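Putative sulfatase yidJ (Bacteroides fragilis, PDB 2QZU) belongs to the sulfatase family and probably hydrolyses sulfate esters as a metal-dependent arylsulfatase. Local coordinates at residues I64-A69 and D352-A357; F382-E387 and K395-P400; D176-P181 and S227-H232. One frame throughout, in Å; residues are numbered along the deposited sequence.

Interaction 1: residues I64-A69 and D352-A357; sequences INFTNA and DPLMIA
The side-chain amide of N68 closes this contact with a nearly straight hydrogen bond, ND2 to P353 O at 2.9 Å (176° at the hydrogen). P353 O lies in the N68 amide plane but is met well to the side of its C=O direction, at a C=O...N angle of 105°. Both segments belong to the alkaline phosphatase-like sulfatase fold: 64-66 is the inner neighbour of the outermost strand 349-352 in the mixed sheet, and both segments leave their strands here, 66-69 as a type I beta turn. D352 N donates to N65 O at 3.2 Å, whereas the return bond from T67 N to D352 O is long and weak. F66 and D352 lie side by side and point the same way, CE1 standing 3.5 Å from CG of the carboxylate, with the two planes turned 45° apart. D352 OD1 accepts from L354 N at 2.9 Å, an Asx turn, while OD2 forms a salt bridge with R349. I356 CG2 covers one face of the F66 ring, 3.9 Å from CG, and also packs on A69 CB. Just beyond, A69 CA makes a bent CA-H...O contact with I356 O, 3.2 Å between CA and O.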
loop_
_atom_site.group_PDB
_atom_site.type_symbol
_atom_site.label_atom_id
_atom_site.label_comp_id
_atom_site.label_asym_id
_atom_site.label_seq_id
_atom_site.Cartn_x
_atom_site.Cartn_y
_atom_site.Cartn_z
ATOM N N ILE A 64 -24.870 26.896 -7.998
ATOM C CA ILE A 64 -23.789 27.823 -7.673
ATOM C C ILE A 64 -22.489 27.083 -7.386
ATOM O O ILE A 64 -22.485 26.029 -6.750
ATOM C CB ILE A 64 -24.123 28.645 -6.418
ATOM C CG1 ILE A 64 -25.532 29.224 -6.521
ATOM C CG2 ILE A 64 -23.098 29.762 -6.248
ATOM C CD1 ILE A 64 -26.110 29.630 -5.178
ATOM N N ASN A 65 -21.385 27.660 -7.845
ATOM C CA ASN A 65 -20.071 27.083 -7.626
ATOM C C ASN A 65 -19.298 28.080 -6.763
ATOM O O ASN A 65 -18.927 29.156 -7.232
ATOM C CB ASN A 65 -19.361 26.874 -8.971
ATOM C CG ASN A 65 -18.074 26.075 -8.843
ATOM O OD1 ASN A 65 -17.330 25.921 -9.810
ATOM N ND2 ASN A 65 -17.809 25.561 -7.649
ATOM N N PHE A 66 -19.081 27.733 -5.497
ATOM C CA PHE A 66 -18.351 28.603 -4.581
ATOM C C PHE A 66 -16.859 28.327 -4.719
ATOM O O PHE A 66 -16.318 27.424 -4.079
ATOM C CB PHE A 66 -18.826 28.364 -3.145
ATOM C CG PHE A 66 -20.214 28.881 -2.878
ATOM C CD1 PHE A 66 -20.450 30.252 -2.782
ATOM C CD2 PHE A 66 -21.285 28.003 -2.727
ATOM C CE1 PHE A 66 -21.740 30.744 -2.540
ATOM C CE2 PHE A 66 -22.578 28.484 -2.486
ATOM C CZ PHE A 66 -22.803 29.855 -2.390
ATOM N N THR A 67 -16.202 29.124 -5.559
ATOM C CA THR A 67 -14.782 28.957 -5.848
ATOM C C THR A 67 -13.764 29.393 -4.791
ATOM O O THR A 67 -12.561 29.237 -5.007
ATOM C CB THR A 67 -14.423 29.640 -7.181
ATOM O OG1 THR A 67 -14.842 31.006 -7.143
ATOM C CG2 THR A 67 -15.112 28.931 -8.344
ATOM N N ASN A 68 -14.230 29.940 -3.669
ATOM C CA ASN A 68 -13.325 30.345 -2.586
ATOM C C ASN A 68 -13.654 29.619 -1.278
ATOM O O ASN A 68 -13.204 30.033 -0.210
ATOM C CB ASN A 68 -13.397 31.857 -2.317
ATOM C CG ASN A 68 -12.834 32.690 -3.452
ATOM O OD1 ASN A 68 -11.830 32.334 -4.064
ATOM N ND2 ASN A 68 -13.472 33.823 -3.720
ATOM N N ALA A 69 -14.433 28.543 -1.357
ATOM C CA ALA A 69 -14.819 27.790 -0.154
ATOM C C ALA A 69 -13.634 27.121 0.537
ATOM O O ALA A 69 -12.727 26.623 -0.124
ATOM C CB ALA A 69 -15.862 26.739 -0.510
ATOM N N ASP A 352 -19.385 32.298 -7.439
ATOM C CA ASP A 352 -19.630 33.146 -6.281
ATOM C C ASP A 352 -18.354 33.164 -5.443
ATOM O O ASP A 352 -17.834 32.112 -5.079
ATOM C CB ASP A 352 -20.790 32.588 -5.459
ATOM C CG ASP A 352 -21.378 33.612 -4.515
ATOM O OD1 ASP A 352 -20.606 34.247 -3.765
ATOM O OD2 ASP A 352 -22.615 33.780 -4.521
ATOM N N PRO A 353 -17.832 34.362 -5.134
ATOM C CA PRO A 353 -16.607 34.483 -4.337
ATOM C C PRO A 353 -16.789 34.360 -2.821
ATOM O O PRO A 353 -15.822 34.480 -2.074
ATOM C CB PRO A 353 -16.086 35.858 -4.734
ATOM C CG PRO A 353 -17.352 36.639 -4.878
ATOM C CD PRO A 353 -18.247 35.679 -5.654
ATOM N N LEU A 354 -18.018 34.125 -2.371
ATOM C CA LEU A 354 -18.296 34.000 -0.937
ATOM C C LEU A 354 -17.360 32.993 -0.263
ATOM O O LEU A 354 -17.290 31.841 -0.679
ATOM C CB LEU A 354 -19.743 33.548 -0.723
ATOM C CG LEU A 354 -20.167 33.435 0.744
ATOM C CD1 LEU A 354 -20.275 34.830 1.351
ATOM C CD2 LEU A 354 -21.502 32.707 0.838
HETATM N N MSE A 355 -16.665 33.417 0.790
HETATM C CA MSE A 355 -15.743 32.512 1.476
HETATM C C MSE A 355 -16.462 31.641 2.502
HETATM O O MSE A 355 -16.155 31.678 3.697
HETATM C CB MSE A 355 -14.624 33.297 2.168
HETATM C CG MSE A 355 -13.401 32.441 2.459
HETATM SE SE MSE A 355 -12.199 33.218 3.744
HETATM C CE MSE A 355 -11.784 34.861 2.793
ATOM N N ILE A 356 -17.421 30.856 2.026
ATOM C CA ILE A 356 -18.178 29.969 2.893
ATOM C C ILE A 356 -17.270 28.832 3.357
ATOM O O ILE A 356 -16.385 28.391 2.622
ATOM C CB ILE A 356 -19.418 29.401 2.145
ATOM C CG1 ILE A 356 -20.192 28.440 3.048
ATOM C CG2 ILE A 356 -18.988 28.698 0.865
ATOM C CD1 ILE A 356 -21.552 28.058 2.491
ATOM N N ALA A 357 -17.474 28.373 4.587
ATOM C CA ALA A 357 -16.661 27.291 5.123
ATOM C C ALA A 357 -17.490 26.037 5.325
ATOM O O ALA A 357 -18.707 26.098 5.511
ATOM C CB ALA A 357 -16.030 27.708 6.449
#

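Interaction 2: residues F382-E387 and K395-P400; sequences FDLSNE and KDLVQP
F382 carries its ring across to L397, V398 and Q399, and every ring atom finds a neighbour there. The bond from CA to CB points toward the other segment; from CB, CG is set anti to the carbonyl carbon (chi1 -60°) and lies 4.1 Å from L397 CD1. On one flank CD2 and then CE2 meet that same methyl, CE2 at 3.9 Å. On the other flank CD1 and CE1 run past the amide of Q399, CE1 coming within 3.6 Å of OE1, with the ring and amide planes 84° apart. CZ, at the tip, approaches V398 O at 3.7 Å. L397 CD1 thus sits over the middle of one face, a CH-pi contact 3.7 Å from the F382 centroid and 6° off its normal. The contact joins the lead-in to helix 385-390, where L384 is the N-cap residue, to the start of strand 399-404, at one edge of the four-stranded antiparallel sheet. Q399 NE2 is held outside the two segments, donating to D360 OD2. Beside the ring, L384 and L397 reach toward each other tip to tip, L384 CD1 lying 4.1 Å from L397 CD2.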
loop_
_atom_site.group_PDB
_atom_site.type_symbol
_atom_site.label_atom_id
_atom_site.label_comp_id
_atom_site.label_asym_id
_atom_site.label_seq_id
_atom_site.Cartn_x
_atom_site.Cartn_y
_atom_site.Cartn_z
ATOM N N PHE A 382 -20.884 30.707 10.823
ATOM C CA PHE A 382 -21.643 31.709 10.070
ATOM C C PHE A 382 -22.906 31.225 9.360
ATOM O O PHE A 382 -22.891 30.207 8.671
ATOM C CB PHE A 382 -20.752 32.381 9.015
ATOM C CG PHE A 382 -19.551 33.093 9.577
ATOM C CD1 PHE A 382 -18.335 32.427 9.722
ATOM C CD2 PHE A 382 -19.629 34.436 9.934
ATOM C CE1 PHE A 382 -17.212 33.090 10.212
ATOM C CE2 PHE A 382 -18.512 35.108 10.426
ATOM C CZ PHE A 382 -17.300 34.436 10.563
ATOM N N ASP A 383 -23.998 31.967 9.537
ATOM C CA ASP A 383 -25.260 31.661 8.871
ATOM C C ASP A 383 -25.202 32.519 7.610
ATOM O O ASP A 383 -25.468 33.722 7.651
ATOM C CB ASP A 383 -26.460 32.093 9.721
ATOM C CG ASP A 383 -27.790 31.834 9.030
ATOM O OD1 ASP A 383 -27.806 31.684 7.789
ATOM O OD2 ASP A 383 -28.827 31.795 9.729
ATOM N N LEU A 384 -24.847 31.898 6.493
ATOM C CA LEU A 384 -24.715 32.622 5.234
ATOM C C LEU A 384 -25.869 32.332 4.280
ATOM O O LEU A 384 -25.726 32.461 3.065
ATOM C CB LEU A 384 -23.386 32.236 4.571
ATOM C CG LEU A 384 -22.119 32.490 5.400
ATOM C CD1 LEU A 384 -20.919 31.818 4.750
ATOM C CD2 LEU A 384 -21.894 33.983 5.536
ATOM N N SER A 385 -27.014 31.958 4.835
ATOM C CA SER A 385 -28.178 31.627 4.020
ATOM C C SER A 385 -28.590 32.715 3.027
ATOM O O SER A 385 -28.891 32.422 1.866
ATOM C CB SER A 385 -29.363 31.269 4.924
ATOM O OG SER A 385 -29.638 32.311 5.842
ATOM N N ASN A 386 -28.606 33.967 3.475
ATOM C CA ASN A 386 -28.996 35.062 2.593
ATOM C C ASN A 386 -28.000 35.225 1.452
ATOM O O ASN A 386 -28.388 35.387 0.290
ATOM C CB ASN A 386 -29.106 36.370 3.379
ATOM C CG ASN A 386 -29.591 37.516 2.518
ATOM O OD1 ASN A 386 -28.824 38.410 2.157
ATOM N ND2 ASN A 386 -30.870 37.485 2.164
ATOM N N GLU A 387 -26.715 35.185 1.795
ATOM C CA GLU A 387 -25.645 35.308 0.813
ATOM C C GLU A 387 -25.743 34.188 -0.226
ATOM O O GLU A 387 -25.616 34.429 -1.425
ATOM C CB GLU A 387 -24.279 35.236 1.505
ATOM C CG GLU A 387 -23.890 36.443 2.361
ATOM C CD GLU A 387 -24.723 36.599 3.624
ATOM O OE1 GLU A 387 -25.224 35.587 4.158
ATOM O OE2 GLU A 387 -24.857 37.747 4.100
ATOM N N LYS A 395 -18.126 40.932 1.724
ATOM C CA LYS A 395 -16.710 41.275 1.620
ATOM C C LYS A 395 -15.917 41.266 2.923
ATOM O O LYS A 395 -14.700 41.090 2.909
ATOM C CB LYS A 395 -16.562 42.635 0.939
ATOM N N ASP A 396 -16.593 41.458 4.050
ATOM C CA ASP A 396 -15.902 41.474 5.336
ATOM C C ASP A 396 -15.733 40.083 5.938
ATOM O O ASP A 396 -15.190 39.941 7.034
ATOM C CB ASP A 396 -16.657 42.360 6.326
ATOM C CG ASP A 396 -18.061 41.861 6.597
ATOM O OD1 ASP A 396 -18.851 41.753 5.635
ATOM O OD2 ASP A 396 -18.374 41.579 7.773
ATOM N N LEU A 397 -16.191 39.059 5.228
ATOM C CA LEU A 397 -16.085 37.698 5.740
ATOM C C LEU A 397 -14.644 37.212 5.823
ATOM O O LEU A 397 -13.895 37.242 4.842
ATOM C CB LEU A 397 -16.911 36.739 4.876
ATOM C CG LEU A 397 -16.968 35.262 5.281
ATOM C CD1 LEU A 397 -17.452 35.108 6.721
ATOM C CD2 LEU A 397 -17.901 34.537 4.326
ATOM N N VAL A 398 -14.270 36.774 7.019
ATOM C CA VAL A 398 -12.940 36.249 7.287
ATOM C C VAL A 398 -13.149 34.932 8.026
ATOM O O VAL A 398 -13.939 34.864 8.974
ATOM C CB VAL A 398 -12.123 37.220 8.169
ATOM C CG1 VAL A 398 -10.795 36.588 8.554
ATOM C CG2 VAL A 398 -11.894 38.528 7.419
ATOM N N GLN A 399 -12.457 33.889 7.583
ATOM C CA GLN A 399 -12.585 32.572 8.196
ATOM C C GLN A 399 -11.351 32.216 9.013
ATOM O O GLN A 399 -10.233 32.605 8.673
ATOM C CB GLN A 399 -12.800 31.505 7.117
ATOM C CG GLN A 399 -14.109 31.629 6.347
ATOM C CD GLN A 399 -15.316 31.172 7.148
ATOM O OE1 GLN A 399 -15.195 30.770 8.305
ATOM N NE2 GLN A 399 -16.491 31.226 6.527
ATOM N N PRO A 400 -11.540 31.459 10.104
ATOM C CA PRO A 400 -10.427 31.053 10.966
ATOM C C PRO A 400 -9.669 29.831 10.447
ATOM O O PRO A 400 -10.111 29.159 9.512
ATOM C CB PRO A 400 -11.124 30.754 12.286
ATOM C CG PRO A 400 -12.423 30.149 11.823
ATOM C CD PRO A 400 -12.836 31.080 10.705
#

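Interaction 3: residues D176-P181 and S227-H232; sequences DYHLKP and SMNPPH
The N229-P230-P231-H232 turn, which leaves the C-terminal end of the parallel strand 222-228, packs against D176 and H178 of the loop between strands 168-172 and 182-183. N229 ND2 donates to D176 OD1 at 3.3 Å (145° at the hydrogen), arriving at the anti lone pair, and the amide and carboxylate planes are 83° apart. The same amide nitrogen is hydrogen-bonded to Y172 OH. A water ties the two groups together a second time, donating to D176 OD1 at 2.7 Å and to N229 OD1 at 2.8 Å. It lies over the centre of the H232 ring, and D176 OD2 approaches the edge of that ring at CE1, 3.2 Å away.

The Asn-Pro-Pro-His sequence, with a cis peptide before P231, probably lies near the active site, which in sulfatases is formed at the C-terminal ends of the parallel strands. Consistent with this, S227 OG is hydrogen-bonded to R80 on helix 76-85, which begins at S76, predicted to become 3-oxoalanine but not modified here, and H232 packs against D36. The turn is closed by H232 N bonding N229 O at 2.9 Å.

The ring of H178 is clasped between two groups. P230 CG stands over one face, a CH-pi contact 3.5 Å from the H178 ring centroid, and D176 O lies over the opposite face. At the ring edge, near its plane, are N229 OD1 and H232 O. H178 CE1 comes to 3.0 Å from H232 O, a buried carbonyl with no hydrogen-bonding partner in the model. H178 ND1 makes a weak hydrogen bond to G234 O, and H232 NE2 another to E23 OE2 of the second subunit.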
loop_
_atom_site.group_PDB
_atom_site.type_symbol
_atom_site.label_atom_id
_atom_site.label_comp_id
_atom_site.label_asym_id
_atom_site.label_seq_id
_atom_site.Cartn_x
_atom_site.Cartn_y
_atom_site.Cartn_z
ATOM N N ASP A 176 -9.849 2.617 4.390
ATOM C CA ASP A 176 -9.399 3.116 3.097
ATOM C C ASP A 176 -9.085 2.175 1.945
ATOM O O ASP A 176 -8.504 2.608 0.950
ATOM C CB ASP A 176 -8.204 4.048 3.324
ATOM C CG ASP A 176 -8.459 5.059 4.433
ATOM O OD1 ASP A 176 -9.614 5.510 4.563
ATOM O OD2 ASP A 176 -7.515 5.411 5.171
ATOM N N TYR A 177 -9.455 0.902 2.064
ATOM C CA TYR A 177 -9.228 -0.033 0.966
ATOM C C TYR A 177 -10.521 0.047 0.145
ATOM O O TYR A 177 -11.435 -0.759 0.315
ATOM C CB TYR A 177 -9.009 -1.452 1.498
ATOM C CG TYR A 177 -8.655 -2.434 0.409
ATOM C CD1 TYR A 177 -7.393 -2.414 -0.189
ATOM C CD2 TYR A 177 -9.600 -3.337 -0.070
ATOM C CE1 TYR A 177 -7.084 -3.270 -1.245
ATOM C CE2 TYR A 177 -9.305 -4.198 -1.122
ATOM C CZ TYR A 177 -8.048 -4.156 -1.707
ATOM O OH TYR A 177 -7.767 -4.991 -2.764
ATOM N N HIS A 178 -10.579 1.042 -0.739
ATOM C CA HIS A 178 -11.757 1.323 -1.566
ATOM C C HIS A 178 -12.330 0.196 -2.416
ATOM O O HIS A 178 -13.529 0.198 -2.716
ATOM C CB HIS A 178 -11.463 2.509 -2.484
ATOM C CG HIS A 178 -10.911 3.701 -1.771
ATOM N ND1 HIS A 178 -9.871 4.453 -2.277
ATOM C CD2 HIS A 178 -11.262 4.284 -0.601
ATOM C CE1 HIS A 178 -9.605 5.445 -1.448
ATOM N NE2 HIS A 178 -10.434 5.368 -0.423
ATOM N N LEU A 179 -11.485 -0.752 -2.810
ATOM C CA LEU A 179 -11.916 -1.865 -3.654
ATOM C C LEU A 179 -12.736 -2.930 -2.927
ATOM O O LEU A 179 -13.390 -3.756 -3.564
ATOM C CB LEU A 179 -10.701 -2.514 -4.322
ATOM C CG LEU A 179 -9.835 -1.579 -5.174
ATOM C CD1 LEU A 179 -8.610 -2.323 -5.682
ATOM C CD2 LEU A 179 -10.654 -1.033 -6.328
ATOM N N LYS A 180 -12.690 -2.923 -1.599
ATOM C CA LYS A 180 -13.465 -3.866 -0.799
ATOM C C LYS A 180 -13.825 -3.183 0.516
ATOM O O LYS A 180 -13.342 -3.563 1.580
ATOM C CB LYS A 180 -12.670 -5.144 -0.522
ATOM C CG LYS A 180 -13.513 -6.238 0.134
ATOM C CD LYS A 180 -12.669 -7.426 0.582
ATOM C CE LYS A 180 -13.539 -8.502 1.225
ATOM N NZ LYS A 180 -12.742 -9.634 1.778
ATOM N N PRO A 181 -14.689 -2.157 0.455
ATOM C CA PRO A 181 -15.119 -1.405 1.636
ATOM C C PRO A 181 -16.012 -2.224 2.556
ATOM O O PRO A 181 -16.543 -3.258 2.157
ATOM C CB PRO A 181 -15.860 -0.221 1.028
ATOM C CG PRO A 181 -16.524 -0.843 -0.164
ATOM C CD PRO A 181 -15.400 -1.692 -0.750
ATOM N N SER A 227 -21.357 10.163 2.090
ATOM C CA SER A 227 -19.973 10.495 2.410
ATOM C C SER A 227 -19.003 9.497 1.776
ATOM O O SER A 227 -18.741 8.430 2.334
ATOM C CB SER A 227 -19.812 10.506 3.935
ATOM O OG SER A 227 -18.489 10.814 4.328
HETATM N N MSE A 228 -18.468 9.858 0.611
HETATM C CA MSE A 228 -17.544 8.986 -0.115
HETATM C C MSE A 228 -16.105 9.159 0.350
HETATM O O MSE A 228 -15.701 10.249 0.752
HETATM C CB MSE A 228 -17.645 9.266 -1.613
HETATM C CG MSE A 228 -19.033 9.008 -2.182
HETATM SE SE MSE A 228 -19.156 9.568 -4.035
HETATM C CE MSE A 228 -20.943 8.917 -4.425
ATOM N N ASN A 229 -15.335 8.078 0.280
ATOM C CA ASN A 229 -13.945 8.099 0.724
ATOM C C ASN A 229 -12.985 8.636 -0.343
ATOM O O ASN A 229 -12.244 9.585 -0.085
ATOM C CB ASN A 229 -13.525 6.702 1.195
ATOM C CG ASN A 229 -12.445 6.754 2.261
ATOM O OD1 ASN A 229 -11.487 7.514 2.146
ATOM N ND2 ASN A 229 -12.596 5.945 3.303
ATOM N N PRO A 230 -12.968 8.036 -1.549
ATOM C CA PRO A 230 -12.047 8.583 -2.555
ATOM C C PRO A 230 -12.462 10.043 -2.772
ATOM O O PRO A 230 -13.629 10.379 -2.592
ATOM C CB PRO A 230 -12.334 7.731 -3.790
ATOM C CG PRO A 230 -12.819 6.420 -3.212
ATOM C CD PRO A 230 -13.704 6.868 -2.071
ATOM N N PRO A 231 -11.535 10.917 -3.200
ATOM C CA PRO A 231 -10.126 10.702 -3.537
ATOM C C PRO A 231 -9.126 10.610 -2.382
ATOM O O PRO A 231 -7.949 10.916 -2.563
ATOM C CB PRO A 231 -9.824 11.868 -4.468
ATOM C CG PRO A 231 -10.619 12.970 -3.854
ATOM C CD PRO A 231 -11.935 12.304 -3.514
ATOM N N HIS A 232 -9.586 10.203 -1.204
ATOM C CA HIS A 232 -8.691 10.037 -0.061
ATOM C C HIS A 232 -7.772 8.863 -0.402
ATOM O O HIS A 232 -8.120 8.027 -1.236
ATOM C CB HIS A 232 -9.504 9.753 1.205
ATOM C CG HIS A 232 -8.671 9.514 2.427
ATOM N ND1 HIS A 232 -8.207 8.264 2.779
ATOM C CD2 HIS A 232 -8.249 10.358 3.397
ATOM C CE1 HIS A 232 -7.539 8.350 3.915
ATOM N NE2 HIS A 232 -7.549 9.609 4.312
HETATM O O HOH W 1 -10.573 8.020 4.797
#

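In the fold
All three contacts are largely buried, yet their chemistry differs. Interactions 1 and 2 adjoin, their centres about 10 Å apart: Q399 NE2 probably donates to M355 O at 2.9 Å, and L384 CD1 packs on I356 CA at 3.8 Å, linking the sheet edge to the C-terminal part of the chain. Interaction 1 mixes backbone bonds with apolar contacts, while interaction 2 is packing round one aromatic ring, with no polar bond between its segments. Interaction 3 reaches the same mixed sheet as interaction 1 but lies on the opposite side of the chain's centre, about 26 Å away between centres; polar, water-bridged and rich in histidine, it alone of the three meets the second subunit.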